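PDB 2PYL: DNA polymerase from Bacillus phage phi29, which replicates the viral genome by protein-primed, strand-displacing DNA synthesis with high processivity and fidelity, and also carries a 3'-5' exonuclease. Local coordinates for residues Gly245-Val250 and Ala484-Phe489. The protein carries 2 engineered substitutions. Sequence-based numbering, arbitrary orientation.
With MG (magnesium ion), chain E.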
# COMPACT_ATOMS: atom_id res chain seq x y z
N GLY C 245 -21.02 -14.30 15.20
CA GLY C 245 -20.69 -14.49 13.80
C GLY C 245 -19.25 -14.93 13.65
O GLY C 245 -18.54 -15.13 14.64
N MET C 246 -18.82 -15.05 12.40
CA MET C 246 -17.51 -15.56 12.06
C MET C 246 -16.96 -14.90 10.80
O MET C 246 -17.71 -14.42 9.93
CB MET C 246 -17.56 -17.09 11.89
CG MET C 246 -18.48 -17.60 10.75
SD MET C 246 -19.03 -19.33 10.94
CE MET C 246 -17.49 -20.16 11.31
N VAL C 247 -15.63 -14.89 10.71
CA VAL C 247 -14.91 -14.32 9.58
C VAL C 247 -14.08 -15.39 8.91
O VAL C 247 -13.35 -16.15 9.57
CB VAL C 247 -13.97 -13.16 10.02
CG1 VAL C 247 -13.29 -12.51 8.79
CG2 VAL C 247 -14.77 -12.14 10.84
N PHE C 248 -14.23 -15.48 7.59
CA PHE C 248 -13.41 -16.33 6.77
C PHE C 248 -12.48 -15.45 5.96
O PHE C 248 -12.91 -14.44 5.41
CB PHE C 248 -14.25 -17.20 5.84
CG PHE C 248 -15.00 -18.30 6.55
CD1 PHE C 248 -16.26 -18.06 7.08
CD2 PHE C 248 -14.45 -19.56 6.68
CE1 PHE C 248 -16.95 -19.07 7.74
CE2 PHE C 248 -15.14 -20.58 7.33
CZ PHE C 248 -16.40 -20.32 7.86
N ASP C 249 -11.22 -15.85 5.87
CA ASP C 249 -10.18 -15.05 5.24
C ASP C 249 -9.38 -15.92 4.29
O ASP C 249 -8.80 -16.91 4.72
CB ASP C 249 -9.22 -14.51 6.32
CG ASP C 249 -8.82 -13.08 6.08
OD1 ASP C 249 -9.74 -12.25 6.06
OD2 ASP C 249 -7.62 -12.76 5.95
N VAL C 250 -9.30 -15.53 3.01
CA VAL C 250 -8.50 -16.30 2.06
C VAL C 250 -7.01 -16.24 2.40
O VAL C 250 -6.48 -15.19 2.77
CB VAL C 250 -8.73 -15.87 0.60
CG1 VAL C 250 -7.92 -16.76 -0.34
CG2 VAL C 250 -10.20 -15.96 0.22
N ALA C 484 -9.67 -19.52 5.34
CA ALA C 484 -9.40 -19.82 6.73
C ALA C 484 -10.56 -19.26 7.54
O ALA C 484 -10.92 -18.10 7.36
CB ALA C 484 -8.09 -19.18 7.17
N HIS C 485 -11.15 -20.08 8.40
CA HIS C 485 -11.98 -19.56 9.49
C HIS C 485 -11.03 -18.84 10.44
O HIS C 485 -10.31 -19.47 11.23
CB HIS C 485 -12.74 -20.69 10.19
CG HIS C 485 -13.55 -20.24 11.37
ND1 HIS C 485 -13.90 -21.09 12.39
CD2 HIS C 485 -14.08 -19.04 11.68
CE1 HIS C 485 -14.62 -20.43 13.29
NE2 HIS C 485 -14.73 -19.18 12.88
N GLU C 486 -11.00 -17.51 10.35
CA GLU C 486 -9.99 -16.73 11.06
C GLU C 486 -10.40 -16.44 12.49
O GLU C 486 -9.59 -16.57 13.41
CB GLU C 486 -9.70 -15.42 10.34
CG GLU C 486 -8.58 -14.64 11.03
CD GLU C 486 -8.17 -13.39 10.28
OE1 GLU C 486 -9.07 -12.59 9.91
OE2 GLU C 486 -6.94 -13.21 10.08
N SER C 487 -11.65 -16.00 12.67
CA SER C 487 -12.14 -15.68 13.99
C SER C 487 -13.64 -15.89 14.13
O SER C 487 -14.35 -16.08 13.15
CB SER C 487 -11.75 -14.25 14.37
OG SER C 487 -12.28 -13.31 13.47
N THR C 488 -14.09 -15.86 15.38
CA THR C 488 -15.49 -15.88 15.74
C THR C 488 -15.70 -14.73 16.73
O THR C 488 -14.90 -14.53 17.63
CB THR C 488 -15.89 -17.24 16.36
OG1 THR C 488 -15.66 -18.28 15.40
CG2 THR C 488 -17.36 -17.27 16.78
N PHE C 489 -16.77 -13.96 16.54
CA PHE C 489 -17.08 -12.86 17.44
C PHE C 489 -18.36 -13.12 18.25
O PHE C 489 -19.23 -13.87 17.83
CB PHE C 489 -17.10 -11.49 16.72
CG PHE C 489 -18.07 -11.40 15.55
CD1 PHE C 489 -19.43 -11.12 15.76
CD2 PHE C 489 -17.62 -11.53 14.24
CE1 PHE C 489 -20.31 -11.02 14.69
CE2 PHE C 489 -18.50 -11.42 13.16
CZ PHE C 489 -19.85 -11.16 13.39
MG MG E . -7.13 -10.70 5.10
O HOH W 1 -9.91 -10.46 7.94
O HOH W 2 -7.53 -10.72 8.34
O HOH W 3 -5.61 -11.01 6.69
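Strands G245-V250 and A484-F489 pair antiparallel through six backbone hydrogen bonds, interrupted by a classic beta bulge that sets two residues, E486 and S487, opposite V247. The V247 O accepts from E486 N (2.8 Å), and V247 N donates to S487 O (3.0 Å). The bulge residue E486, with CG trans to its backbone N (chi1 -177°) and an extended chain, reaches the D249 carboxylate. The two carboxylates lie stacked, with planes 22° apart and D249 OD1 3.9 Å from E486 OE1. Waters bridge them, which probably eases the repulsion. D249, a ligand of the catalytic metal site, binds a magnesium ion through OD2 at 2.3 Å. A second magnesium lies close by, and bound TTP touches D249. On the same face S487 OG touches V247 CB and CG2. At the far end the F489 ring folds back over G245, whose CA lies 3.7 Å from the ring centroid (CH-pi). M246, F248 and H485 occupy the other face. The M246 chain bends at chi3 (-48°) and sets CE over one face of the H485 imidazole, 3.5 Å from its centroid. F248 meets H485 obliquely, with CE2 against CB. Strand 483-489 borders the five-strand palm sheet of this family B polymerase; beyond it T488 bonds through its backbone to Y505 of strand 499-508. Strand 459-463 flanks 245-250 on its other side, and the metal-binding D458, just before that strand, shares the ion.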